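Prophenoloxidase b (Marsupenaeus japonicus, PDB 3WKY) is a crustacean prophenoloxidase, a type 3 copper protein whose activated form probably hydroxylates monophenols and oxidises o-diphenols in the hemolymph. Local coordinates at residues Ile505-Pro509 with Leu523-Thr528; Phe593-Thr597 with Gly633-Glu637. All blocks are in the same frame, centred on the assembly; numbering follows the deposited sequence. Where two conformers were deposited one is given.

Both contacts are buried and belong to the Ig-like domain, where they show how one beta-sheet can be used in two ways. Their strands, 501-509 and 588-598, are antiparallel neighbours, joined where Phe506 O meets Phe593 N at 2.9 Å, a probable hydrogen bond. Contact 1 works partly through the edges of the backbone: a turn after helix 520-523 enters the sheet and begins strand 528-534, one of the two outermost strands of the sheet within this chain, next to helix 218-239. Contact 2 lies on the face of the sheet and joins strand to loop by side chains alone. Trp527 and Leu636 connect the two, with Trp527 CD1 and Leu636 CB 3.5 Å apart.

Contact 1: Ile505-Pro509 with Leu523-Thr528; sequences IFLAP and LLRYWT
At the apolar centre, Ala508 CB lies over the face of Trp527, 3.8 Å from the centroid of its six-membered ring and 25° off the normal, a CH-pi contact. Chi1 of -65° and chi2 of 113° bring the indole to this position, although its CA-CB bond points sideways. Around it, Ala508 CB meets Tyr526 CB at 3.9 Å and Leu523 CD2 at 4.1 Å, Phe506 CB lies 3.9 Å from Trp527 CE3, and Pro509 CD rests 3.6 Å from Tyr526 CD1. Residues 505-509 are extended. The partner leaves helix 520-523 in a tight turn, with Tyr526 N hydrogen-bonded to Leu523 O at 2.8 Å, and passes through a polyproline-II-like Trp527 (phi/psi -54/128) into the strand at Thr528 (-126/145). Leu507 and Thr528 then form an antiparallel hydrogen-bonded pair, CA-CA 5.3 Å: Leu507 N to Thr528 O and Thr528 N to Leu507 O are both 2.9 Å. Their side chains share one face, CB of Leu507 being 4.0 Å from CG2 of Thr528. At the polar edge, Thr528 OG1 hydrogen-bonds to Asn228 and Arg232 of helix 218-239. The turn leads straight into an antiparallel edge strand of the Ig-like sheet, beside this helix of the copper-containing domain.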
# COMPACT_ATOMS: atom_id res chain seq x y z
N ILE A 505 -30.51 34.71 -19.77
CA ILE A 505 -31.32 33.85 -18.93
C ILE A 505 -30.57 32.54 -18.66
O ILE A 505 -30.12 31.90 -19.60
CB ILE A 505 -32.65 33.55 -19.61
CG1 ILE A 505 -33.37 34.89 -19.89
CG2 ILE A 505 -33.50 32.63 -18.76
CD1 ILE A 505 -34.83 34.78 -20.23
N PHE A 506 -30.43 32.18 -17.38
CA PHE A 506 -29.64 30.99 -17.01
C PHE A 506 -30.41 30.13 -16.01
O PHE A 506 -31.25 30.63 -15.27
CB PHE A 506 -28.28 31.40 -16.41
CG PHE A 506 -27.33 32.00 -17.41
CD1 PHE A 506 -27.38 33.35 -17.71
CD2 PHE A 506 -26.40 31.21 -18.07
CE1 PHE A 506 -26.50 33.91 -18.65
CE2 PHE A 506 -25.53 31.75 -19.00
CZ PHE A 506 -25.57 33.10 -19.29
N LEU A 507 -30.09 28.83 -15.98
CA LEU A 507 -30.81 27.86 -15.16
C LEU A 507 -29.80 27.16 -14.26
O LEU A 507 -28.67 26.91 -14.68
CB LEU A 507 -31.48 26.80 -16.05
CG LEU A 507 -32.46 25.80 -15.43
CD1 LEU A 507 -33.83 26.46 -15.20
CD2 LEU A 507 -32.61 24.56 -16.30
N ALA A 508 -30.21 26.84 -13.02
CA ALA A 508 -29.40 26.00 -12.12
C ALA A 508 -30.31 25.36 -11.09
O ALA A 508 -31.34 25.94 -10.73
CB ALA A 508 -28.32 26.82 -11.43
N PRO A 509 -29.95 24.17 -10.59
CA PRO A 509 -30.78 23.62 -9.51
C PRO A 509 -30.70 24.49 -8.26
O PRO A 509 -29.68 25.16 -8.03
CB PRO A 509 -30.12 22.25 -9.22
CG PRO A 509 -29.31 21.95 -10.44
CD PRO A 509 -28.84 23.28 -10.97
N LEU A 523 -23.29 27.82 -6.88
CA LEU A 523 -24.11 27.93 -8.08
C LEU A 523 -23.30 28.29 -9.32
O LEU A 523 -23.70 27.97 -10.44
CB LEU A 523 -25.25 28.94 -7.87
CG LEU A 523 -26.36 28.48 -6.92
CD1 LEU A 523 -27.32 29.66 -6.60
CD2 LEU A 523 -27.13 27.35 -7.54
N LEU A 524 -22.18 28.98 -9.14
CA LEU A 524 -21.30 29.29 -10.28
C LEU A 524 -20.93 28.06 -11.09
O LEU A 524 -20.71 28.14 -12.30
CB LEU A 524 -20.01 29.97 -9.82
CG LEU A 524 -20.09 31.37 -9.21
CD1 LEU A 524 -18.70 31.84 -8.83
CD2 LEU A 524 -20.74 32.34 -10.20
N ARG A 525 -20.86 26.90 -10.44
CA ARG A 525 -20.41 25.70 -11.15
C ARG A 525 -21.58 25.08 -11.91
O ARG A 525 -21.38 24.12 -12.67
CB ARG A 525 -19.83 24.67 -10.17
CG ARG A 525 -18.81 25.24 -9.17
CD ARG A 525 -17.64 25.98 -9.85
NE ARG A 525 -17.06 25.26 -10.98
CZ ARG A 525 -16.16 24.27 -10.86
NH1 ARG A 525 -15.77 23.87 -9.66
NH2 ARG A 525 -15.68 23.68 -11.95
N TYR A 526 -22.78 25.61 -11.71
CA TYR A 526 -24.00 25.03 -12.29
C TYR A 526 -24.70 25.85 -13.39
O TYR A 526 -25.38 25.26 -14.21
CB TYR A 526 -25.05 24.73 -11.20
CG TYR A 526 -24.84 23.41 -10.47
CD1 TYR A 526 -25.42 22.24 -10.93
CD2 TYR A 526 -24.08 23.34 -9.30
CE1 TYR A 526 -25.23 21.02 -10.27
CE2 TYR A 526 -23.89 22.13 -8.63
CZ TYR A 526 -24.47 20.99 -9.11
OH TYR A 526 -24.30 19.79 -8.45
N TRP A 527 -24.58 27.18 -13.39
CA TRP A 527 -25.39 27.98 -14.33
C TRP A 527 -25.23 27.54 -15.78
O TRP A 527 -24.11 27.43 -16.27
CB TRP A 527 -25.04 29.47 -14.23
CG TRP A 527 -25.39 30.06 -12.91
CD1 TRP A 527 -24.51 30.53 -11.97
CD2 TRP A 527 -26.70 30.24 -12.37
NE1 TRP A 527 -25.21 31.00 -10.88
CE2 TRP A 527 -26.55 30.83 -11.10
CE3 TRP A 527 -27.99 29.97 -12.84
CZ2 TRP A 527 -27.65 31.16 -10.28
CZ3 TRP A 527 -29.08 30.28 -12.03
CH2 TRP A 527 -28.90 30.87 -10.76
N THR A 528 -26.35 27.29 -16.45
CA THR A 528 -26.32 26.93 -17.87
C THR A 528 -27.22 27.86 -18.67
O THR A 528 -28.27 28.31 -18.19
CB THR A 528 -26.71 25.45 -18.12
OG1 THR A 528 -26.51 25.12 -19.51
CG2 THR A 528 -28.18 25.18 -17.72

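Contact 2: Phe593-Thr597 with Gly633-Glu637; sequences FVMAT and GYPLE
Phe593 and Tyr634 bury the most surface, and each pairs with a residue of the other segment, Phe593 with Leu636 and Tyr634 with Met595. Residues 593-597, within strand 588-598, are extended, so every second residue, Phe593, Met595 and Thr597, points toward the loop. The backbones stay well apart: the nearest CA atoms are 8.9 Å apart between Met595 and Pro635 and 9.6 Å between Phe593 and Leu636, and side chains fill the gap. In the loop, Gly633-Leu636 form a type VIa beta turn, with a cis peptide bond before Pro635 and Leu636 N hydrogen-bonded to Gly633 O at 2.9 Å. Gly633, at phi/psi 90/1, adopts a backbone conformation that calls for glycine.

The first pair is a CH-pi contact. With Phe593 in a t rotamer and Leu636 in m,t, Leu636 CD1 sits over the ring face, 3.8 Å from the centroid of Phe593 and 14° off its normal. In the second, Met595 is fully extended (ttt), which carries SD to 5.0 Å from the Tyr634 ring centroid in an oblique Met-aromatic contact and CE to 3.5 Å from Tyr634 OH. Between the pairs lies Pro635, whose CG is 3.7 Å from Met595 SD and 4.1 Å from Phe593 CZ.

Beyond the segments, Tyr634 OH hydrogen-bonds to the carbonyl of Gln418, Tyr634 stacks on Trp630, and Leu636 also touches Phe648. The chemistry implies that the loop between strand 588-598 and helix 645-650 covers a face of the Ig-like domain's sheet through complementary apolar, aromatic and sulfur surfaces, while the tyrosine hydroxyl finds its hydrogen bond outside the contact.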
# COMPACT_ATOMS: atom_id res chain seq x y z
N PHE A 593 -32.68 32.54 -13.70
CA PHE A 593 -32.10 33.88 -13.54
C PHE A 593 -32.31 34.69 -14.81
O PHE A 593 -32.05 34.19 -15.91
CB PHE A 593 -30.59 33.74 -13.24
CG PHE A 593 -29.80 35.04 -13.33
CD1 PHE A 593 -29.32 35.52 -14.55
CD2 PHE A 593 -29.47 35.73 -12.17
CE1 PHE A 593 -28.57 36.69 -14.62
CE2 PHE A 593 -28.71 36.91 -12.23
CZ PHE A 593 -28.26 37.38 -13.46
N VAL A 594 -32.75 35.93 -14.67
CA VAL A 594 -33.00 36.81 -15.82
C VAL A 594 -32.29 38.14 -15.62
O VAL A 594 -32.49 38.81 -14.60
CB VAL A 594 -34.51 37.09 -16.00
CG1 VAL A 594 -34.76 38.00 -17.21
CG2 VAL A 594 -35.29 35.79 -16.12
N MET A 595 -31.47 38.55 -16.59
CA MET A 595 -30.85 39.87 -16.54
C MET A 595 -31.08 40.66 -17.83
O MET A 595 -30.91 40.14 -18.94
CB MET A 595 -29.36 39.75 -16.27
CG MET A 595 -28.64 41.09 -16.16
SD MET A 595 -26.87 40.84 -15.88
CE MET A 595 -26.29 42.52 -15.57
N ALA A 596 -31.48 41.92 -17.68
CA ALA A 596 -31.59 42.82 -18.83
C ALA A 596 -30.34 43.69 -18.86
O ALA A 596 -30.07 44.45 -17.92
CB ALA A 596 -32.85 43.69 -18.72
N THR A 597 -29.57 43.59 -19.93
CA THR A 597 -28.33 44.36 -19.99
C THR A 597 -28.38 45.36 -21.14
O THR A 597 -29.01 45.13 -22.17
CB THR A 597 -27.11 43.43 -20.12
OG1 THR A 597 -25.90 44.19 -19.99
CG2 THR A 597 -27.13 42.76 -21.45
N GLY A 633 -21.20 33.73 -20.58
CA GLY A 633 -21.78 33.33 -19.31
C GLY A 633 -21.92 34.47 -18.31
O GLY A 633 -22.38 34.25 -17.19
N TYR A 634 -21.53 35.68 -18.71
CA TYR A 634 -21.65 36.87 -17.87
C TYR A 634 -23.10 37.03 -17.44
O TYR A 634 -24.01 36.77 -18.22
CB TYR A 634 -21.18 38.10 -18.66
CG TYR A 634 -21.72 39.45 -18.20
CD1 TYR A 634 -22.90 39.95 -18.71
CD2 TYR A 634 -21.01 40.23 -17.30
CE1 TYR A 634 -23.38 41.20 -18.32
CE2 TYR A 634 -21.49 41.49 -16.89
CZ TYR A 634 -22.67 41.95 -17.41
OH TYR A 634 -23.16 43.20 -17.02
N PRO A 635 -23.32 37.42 -16.18
CA PRO A 635 -22.31 37.78 -15.17
C PRO A 635 -22.02 36.63 -14.20
O PRO A 635 -21.35 36.85 -13.18
CB PRO A 635 -23.02 38.90 -14.40
CG PRO A 635 -24.46 38.47 -14.40
CD PRO A 635 -24.69 37.70 -15.69
N LEU A 636 -22.49 35.43 -14.51
CA LEU A 636 -22.51 34.34 -13.54
C LEU A 636 -21.30 33.39 -13.66
O LEU A 636 -21.44 32.18 -13.45
CB LEU A 636 -23.81 33.56 -13.66
CG LEU A 636 -25.06 34.43 -13.43
CD1 LEU A 636 -26.32 33.60 -13.62
CD2 LEU A 636 -25.02 35.04 -12.03
N GLU A 637 -20.14 33.93 -13.99
CA GLU A 637 -18.90 33.15 -13.92
C GLU A 637 -17.85 33.83 -13.06
O GLU A 637 -16.71 33.40 -13.02
CB GLU A 637 -18.35 32.84 -15.32
CG GLU A 637 -18.74 33.85 -16.41
CD GLU A 637 -18.14 35.22 -16.18
OE1 GLU A 637 -18.87 36.11 -15.66
OE2 GLU A 637 -16.96 35.43 -16.54